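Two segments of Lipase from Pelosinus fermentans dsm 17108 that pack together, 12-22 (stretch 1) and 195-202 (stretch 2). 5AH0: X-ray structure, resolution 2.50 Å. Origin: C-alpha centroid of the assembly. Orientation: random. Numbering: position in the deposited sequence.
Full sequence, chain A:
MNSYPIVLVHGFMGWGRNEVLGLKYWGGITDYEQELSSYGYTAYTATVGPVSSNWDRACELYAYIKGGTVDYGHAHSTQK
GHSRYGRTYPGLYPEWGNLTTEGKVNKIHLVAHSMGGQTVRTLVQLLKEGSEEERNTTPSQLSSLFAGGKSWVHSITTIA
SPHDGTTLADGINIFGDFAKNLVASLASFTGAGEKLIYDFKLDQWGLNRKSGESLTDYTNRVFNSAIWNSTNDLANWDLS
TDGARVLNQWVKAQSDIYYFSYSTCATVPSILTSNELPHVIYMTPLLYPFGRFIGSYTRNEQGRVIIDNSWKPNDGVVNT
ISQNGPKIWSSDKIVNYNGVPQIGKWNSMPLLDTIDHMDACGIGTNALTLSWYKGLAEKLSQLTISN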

ATOM      1  N   PHE A  12      -2.353  -2.345  -2.948  1.00 49.60           N
ATOM      2  CA  PHE A  12      -3.674  -2.717  -3.439  1.00 47.23           C
ATOM      3  C   PHE A  12      -3.786  -4.229  -3.702  1.00 44.73           C
ATOM      4  O   PHE A  12      -2.984  -4.783  -4.435  1.00 41.90           O
ATOM      5  CB  PHE A  12      -3.963  -1.885  -4.695  1.00 47.78           C
ATOM      6  CG  PHE A  12      -5.206  -2.276  -5.435  1.00 47.73           C
ATOM      7  CD1 PHE A  12      -6.397  -2.516  -4.769  1.00 52.20           C
ATOM      8  CD2 PHE A  12      -5.179  -2.385  -6.816  1.00 43.56           C
ATOM      9  CE1 PHE A  12      -7.546  -2.874  -5.471  1.00 52.81           C
ATOM     10  CE2 PHE A  12      -6.311  -2.741  -7.523  1.00 47.48           C
ATOM     11  CZ  PHE A  12      -7.501  -2.983  -6.851  1.00 51.82           C
ATOM     12  N   MET A  13      -4.780  -4.872  -3.086  1.00 45.49           N
ATOM     13  CA  MET A  13      -5.025  -6.321  -3.188  1.00 43.87           C
ATOM     14  C   MET A  13      -3.947  -7.175  -2.546  1.00 44.41           C
ATOM     15  O   MET A  13      -3.942  -8.399  -2.709  1.00 43.13           O
ATOM     16  CB  MET A  13      -5.183  -6.765  -4.643  1.00 41.35           C
ATOM     17  CG  MET A  13      -6.328  -6.118  -5.400  1.00 40.52           C
ATOM     18  SD  MET A  13      -7.913  -6.525  -4.693  1.00 53.60           S
ATOM     19  CE  MET A  13      -7.900  -8.317  -4.666  1.00 37.83           C
ATOM     20  N   GLY A  14      -3.045  -6.541  -1.807  1.00 45.24           N
ATOM     21  CA  GLY A  14      -2.015  -7.264  -1.080  1.00 42.73           C
ATOM     22  C   GLY A  14      -2.609  -8.160  -0.009  1.00 44.04           C
ATOM     23  O   GLY A  14      -3.746  -7.940   0.418  1.00 48.85           O
ATOM     24  N   TRP A  15      -1.839  -9.163   0.421  1.00 45.43           N
ATOM     25  CA  TRP A  15      -2.298 -10.191   1.371  1.00 46.74           C
ATOM     26  C   TRP A  15      -1.264 -10.516   2.457  1.00 48.43           C
ATOM     27  O   TRP A  15      -0.067 -10.296   2.273  1.00 48.38           O
ATOM     28  CB  TRP A  15      -2.666 -11.475   0.614  1.00 45.51           C
ATOM     29  CG  TRP A  15      -1.516 -12.076  -0.118  1.00 42.69           C
ATOM     30  CD1 TRP A  15      -0.661 -13.047   0.338  1.00 42.94           C
ATOM     31  CD2 TRP A  15      -1.081 -11.753  -1.445  1.00 42.13           C
ATOM     32  NE1 TRP A  15       0.287 -13.338  -0.627  1.00 41.45           N
ATOM     33  CE2 TRP A  15       0.039 -12.569  -1.734  1.00 41.67           C
ATOM     34  CE3 TRP A  15      -1.532 -10.860  -2.422  1.00 41.27           C
ATOM     35  CZ2 TRP A  15       0.712 -12.510  -2.954  1.00 37.52           C
ATOM     36  CZ3 TRP A  15      -0.851 -10.798  -3.627  1.00 38.14           C
ATOM     37  CH2 TRP A  15       0.257 -11.615  -3.880  1.00 36.37           C
ATOM     38  N   GLY A  16      -1.733 -11.034   3.593  1.00 51.03           N
ATOM     39  CA  GLY A  16      -0.871 -11.299   4.733  1.00 48.02           C
ATOM     40  C   GLY A  16      -0.288 -12.699   4.731  1.00 53.79           C
ATOM     41  O   GLY A  16      -0.721 -13.559   3.964  1.00 56.58           O
ATOM     42  N   ARG A  17       0.674 -12.934   5.619  1.00 55.47           N
ATOM     43  CA  ARG A  17       1.470 -14.162   5.618  1.00 54.28           C
ATOM     44  C   ARG A  17       0.636 -15.398   5.938  1.00 57.86           C
ATOM     45  O   ARG A  17       1.016 -16.516   5.602  1.00 57.59           O
ATOM     46  CB  ARG A  17       2.617 -14.032   6.621  1.00 53.17           C
ATOM     47  CG  ARG A  17       3.486 -12.794   6.400  1.00 49.50           C
ATOM     48  CD  ARG A  17       4.458 -12.559   7.563  1.00 46.82           C
ATOM     49  NE  ARG A  17       5.218 -13.756   7.926  1.00 49.28           N
ATOM     50  CZ  ARG A  17       6.275 -14.226   7.258  1.00 46.67           C
ATOM     51  NH1 ARG A  17       6.719 -13.613   6.167  1.00 39.84           N
ATOM     52  NH2 ARG A  17       6.886 -15.325   7.683  1.00 49.60           N
ATOM     53  N   ASN A  18      -0.503 -15.191   6.593  1.00 62.46           N
ATOM     54  CA  ASN A  18      -1.391 -16.289   6.951  1.00 68.27           C
ATOM     55  C   ASN A  18      -2.404 -16.567   5.843  1.00 70.58           C
ATOM     56  O   ASN A  18      -3.321 -17.370   6.007  1.00 76.03           O
ATOM     57  CB  ASN A  18      -2.110 -15.964   8.252  1.00 78.24           C
ATOM     58  CG  ASN A  18      -1.151 -15.801   9.417  1.00 88.91           C
ATOM     59  OD1 ASN A  18      -0.126 -16.488   9.494  1.00 91.71           O
ATOM     60  ND2 ASN A  18      -1.466 -14.874  10.320  1.00 92.97           N
ATOM     61  N   GLU A  19      -2.235 -15.879   4.719  1.00 66.58           N
ATOM     62  CA  GLU A  19      -3.093 -16.030   3.556  1.00 62.01           C
ATOM     63  C   GLU A  19      -2.284 -16.501   2.358  1.00 60.78           C
ATOM     64  O   GLU A  19      -1.063 -16.338   2.335  1.00 61.11           O
ATOM     65  CB  GLU A  19      -3.780 -14.709   3.218  1.00 59.12           C
ATOM     66  CG  GLU A  19      -4.775 -14.222   4.247  1.00 64.08           C
ATOM     67  CD  GLU A  19      -5.190 -12.778   4.004  1.00 67.01           C
ATOM     68  OE1 GLU A  19      -4.296 -11.915   3.865  1.00 63.64           O
ATOM     69  OE2 GLU A  19      -6.410 -12.501   3.958  1.00 73.74           O
ATOM     70  N   VAL A  20      -2.970 -17.070   1.368  1.00 58.36           N
ATOM     71  CA  VAL A  20      -2.343 -17.499   0.123  1.00 55.69           C
ATOM     72  C   VAL A  20      -1.108 -18.328   0.419  1.00 55.57           C
ATOM     73  O   VAL A  20       0.018 -17.897   0.166  1.00 53.91           O
ATOM     74  CB  VAL A  20      -1.948 -16.298  -0.763  1.00 51.47           C
ATOM     75  CG1 VAL A  20      -1.502 -16.765  -2.143  1.00 53.92           C
ATOM     76  CG2 VAL A  20      -3.112 -15.337  -0.896  1.00 45.27           C
ATOM     77  N   LEU A  21      -1.328 -19.511   0.978  1.00 57.18           N
ATOM     78  CA  LEU A  21      -0.238 -20.418   1.287  1.00 58.33           C
ATOM     79  C   LEU A  21       0.597 -20.660   0.046  1.00 58.54           C
ATOM     80  O   LEU A  21       0.060 -20.841  -1.047  1.00 63.86           O
ATOM     81  CB  LEU A  21      -0.771 -21.738   1.833  1.00 64.08           C
ATOM     82  CG  LEU A  21      -0.844 -21.823   3.353  1.00 72.55           C
ATOM     83  CD1 LEU A  21      -1.735 -20.728   3.930  1.00 75.23           C
ATOM     84  CD2 LEU A  21      -1.349 -23.196   3.767  1.00 78.63           C
ATOM     85  N   GLY A  22       1.911 -20.636   0.208  1.00 53.52           N
ATOM     86  CA  GLY A  22       2.785 -20.974  -0.890  1.00 53.61           C
ATOM     87  C   GLY A  22       3.289 -19.785  -1.671  1.00 54.58           C
ATOM     88  O   GLY A  22       4.162 -19.941  -2.513  1.00 63.72           O
ATOM     89  N   LYS A 195     -10.070 -23.251  -2.635  1.00 77.95           N
ATOM     90  CA  LYS A 195      -9.686 -23.312  -1.232  1.00 73.37           C
ATOM     91  C   LYS A 195      -8.631 -22.277  -0.867  1.00 68.95           C
ATOM     92  O   LYS A 195      -8.032 -22.356   0.199  1.00 71.29           O
ATOM     93  CB  LYS A 195      -9.203 -24.717  -0.853  1.00 72.63           C
ATOM     94  CG  LYS A 195     -10.324 -25.749  -0.800  1.00 76.79           C
ATOM     95  CD  LYS A 195      -9.899 -26.986  -0.013  1.00 79.28           C
ATOM     96  CE  LYS A 195     -11.078 -27.925   0.258  1.00 83.34           C
ATOM     97  NZ  LYS A 195     -10.699 -29.071   1.145  1.00 85.82           N
ATOM     98  N   LEU A 196      -8.420 -21.302  -1.747  1.00 64.49           N
ATOM     99  CA  LEU A 196      -7.465 -20.228  -1.490  1.00 61.77           C
ATOM    100  C   LEU A 196      -7.833 -19.432  -0.241  1.00 66.68           C
ATOM    101  O   LEU A 196      -8.970 -18.990  -0.085  1.00 72.63           O
ATOM    102  CB  LEU A 196      -7.397 -19.282  -2.690  1.00 55.69           C
ATOM    103  CG  LEU A 196      -6.485 -18.061  -2.572  1.00 51.17           C
ATOM    104  CD1 LEU A 196      -5.022 -18.439  -2.817  1.00 45.84           C
ATOM    105  CD2 LEU A 196      -6.927 -16.993  -3.580  1.00 49.34           C
ATOM    106  N   ILE A 197      -6.873 -19.250   0.653  1.00 63.76           N
ATOM    107  CA  ILE A 197      -7.104 -18.423   1.823  1.00 61.01           C
ATOM    108  C   ILE A 197      -6.856 -16.966   1.450  1.00 61.10           C
ATOM    109  O   ILE A 197      -5.718 -16.544   1.246  1.00 62.65           O
ATOM    110  CB  ILE A 197      -6.214 -18.835   2.994  1.00 59.65           C
ATOM    111  CG1 ILE A 197      -6.354 -20.341   3.238  1.00 60.47           C
ATOM    112  CG2 ILE A 197      -6.566 -18.028   4.242  1.00 57.55           C
ATOM    113  CD1 ILE A 197      -5.462 -20.875   4.331  1.00 59.06           C
ATOM    114  N   TYR A 198      -7.938 -16.216   1.305  1.00 59.85           N
ATOM    115  CA  TYR A 198      -7.859 -14.804   0.978  1.00 56.79           C
ATOM    116  C   TYR A 198      -9.058 -14.100   1.588  1.00 57.44           C
ATOM    117  O   TYR A 198     -10.181 -14.591   1.502  1.00 61.14           O
ATOM    118  CB  TYR A 198      -7.811 -14.590  -0.539  1.00 50.41           C
ATOM    119  CG  TYR A 198      -7.415 -13.190  -0.953  1.00 45.36           C
ATOM    120  CD1 TYR A 198      -8.322 -12.134  -0.867  1.00 45.17           C
ATOM    121  CD2 TYR A 198      -6.137 -12.917  -1.442  1.00 45.45           C
ATOM    122  CE1 TYR A 198      -7.967 -10.835  -1.254  1.00 44.14           C
ATOM    123  CE2 TYR A 198      -5.767 -11.618  -1.830  1.00 42.75           C
ATOM    124  CZ  TYR A 198      -6.694 -10.590  -1.732  1.00 45.36           C
ATOM    125  OH  TYR A 198      -6.348  -9.317  -2.103  1.00 50.90           O
ATOM    126  N   ASP A 199      -8.822 -12.959   2.223  1.00 56.01           N
ATOM    127  CA  ASP A 199      -9.894 -12.244   2.893  1.00 60.30           C
ATOM    128  C   ASP A 199      -9.871 -10.746   2.603  1.00 58.44           C
ATOM    129  O   ASP A 199      -8.835 -10.101   2.743  1.00 56.46           O
ATOM    130  CB  ASP A 199      -9.818 -12.472   4.397  1.00 67.82           C
ATOM    131  CG  ASP A 199     -10.864 -11.677   5.146  1.00 77.27           C
ATOM    132  OD1 ASP A 199     -11.975 -11.499   4.593  1.00 82.39           O
ATOM    133  OD2 ASP A 199     -10.575 -11.223   6.270  1.00 80.61           O
ATOM    134  N   PHE A 200     -11.017 -10.180   2.237  1.00 59.49           N
ATOM    135  CA  PHE A 200     -11.031  -8.775   1.848  1.00 60.00           C
ATOM    136  C   PHE A 200     -11.040  -7.834   3.037  1.00 63.61           C
ATOM    137  O   PHE A 200     -10.796  -6.630   2.882  1.00 62.86           O
ATOM    138  CB  PHE A 200     -12.206  -8.492   0.919  1.00 59.92           C
ATOM    139  CG  PHE A 200     -12.067  -9.167  -0.411  1.00 62.10           C
ATOM    140  CD1 PHE A 200     -11.194  -8.663  -1.361  1.00 60.44           C
ATOM    141  CD2 PHE A 200     -12.792 -10.307  -0.710  1.00 64.62           C
ATOM    142  CE1 PHE A 200     -11.042  -9.284  -2.583  1.00 60.95           C
ATOM    143  CE2 PHE A 200     -12.652 -10.931  -1.932  1.00 62.30           C
ATOM    144  CZ  PHE A 200     -11.771 -10.422  -2.868  1.00 62.41           C
ATOM    145  N   LYS A 201     -11.285  -8.398   4.219  1.00 66.18           N
ATOM    146  CA  LYS A 201     -11.237  -7.649   5.468  1.00 62.63           C
ATOM    147  C   LYS A 201     -12.128  -6.414   5.408  1.00 61.46           C
ATOM    148  O   LYS A 201     -11.667  -5.285   5.597  1.00 58.38           O
ATOM    149  CB  LYS A 201      -9.792  -7.263   5.794  1.00 58.37           C
ATOM    150  CG  LYS A 201      -8.854  -8.451   5.892  1.00 57.55           C
ATOM    151  CD  LYS A 201      -7.405  -8.030   5.714  1.00 59.70           C
ATOM    152  CE  LYS A 201      -6.544  -9.176   5.188  1.00 62.54           C
ATOM    153  NZ  LYS A 201      -5.561  -8.700   4.139  1.00 65.94           N
ATOM    154  N   LEU A 202     -13.400  -6.633   5.099  1.00 64.31           N
ATOM    155  CA  LEU A 202     -14.365  -5.541   5.061  1.00 69.89           C
ATOM    156  C   LEU A 202     -15.453  -5.740   6.102  1.00 77.31           C
ATOM    157  O   LEU A 202     -16.633  -5.546   5.823  1.00 80.50           O
ATOM    158  CB  LEU A 202     -14.972  -5.423   3.664  1.00 65.85           C
ATOM    159  CG  LEU A 202     -13.885  -5.146   2.624  1.00 61.41           C
ATOM    160  CD1 LEU A 202     -14.382  -5.334   1.209  1.00 55.52           C
ATOM    161  CD2 LEU A 202     -13.363  -3.742   2.819  1.00 61.60           C
TER

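Two loop segments far apart in sequence, neither with regular helix or strand, pack together and bury 536 Å² between them, held by four hydrogen bonds and a set of apolar contacts. The backbones come closest at Glu 19 and Ile 197, with CA atoms 5.0 Å apart. Here the amide N of Val 20 donates to the carbonyl O of Ile 197 at 2.8 Å, the one main-chain to main-chain hydrogen bond across the contact.

Glu 19 closes a type I turn that begins at Gly 16, its N donating to Gly 16 O at 2.9 Å. Its carboxylate serves both segments. Glu 19 OE1 accepts from the backbone N of Gly 16 at 2.7 Å, nearly in line, and also forms a salt bridge with Lys 201 NZ, at 3.5 Å only a weak hydrogen bond; NZ has a further partner elsewhere in the structure. Glu 19 OE2 accepts from Asp 199 N at 3.0 Å, a bond weakened by its 129° angle at the hydrogen. Asp 199 in turn takes the amide N of Lys 201 on its OD1 at 3.2 Å, almost straight, while its OD2 is satisfied elsewhere in the structure.

Toward the start of stretch 1, Tyr 198 OH, from a buried residue, donates to Met 13 O at 2.6 Å, a short bond lying near the plane of the ring. Apolar groups pack around the Tyr 198 ring: Val 20 CG2 sits at its edge, 3.9 Å from CD2, Trp 15 CB lies 4.0 Å from CE2, and Met 13 CE is 3.9 Å from CZ. The same methyl, CE of Met 13, meets the edge of Phe 200 at CE1, also 3.9 Å away. Further along, Val 20 CG1 approaches Leu 196 CD1 at 4.0 Å. In the exposed pair, Leu 21 CD1 touches Ile 197 CD1 at 3.8 Å.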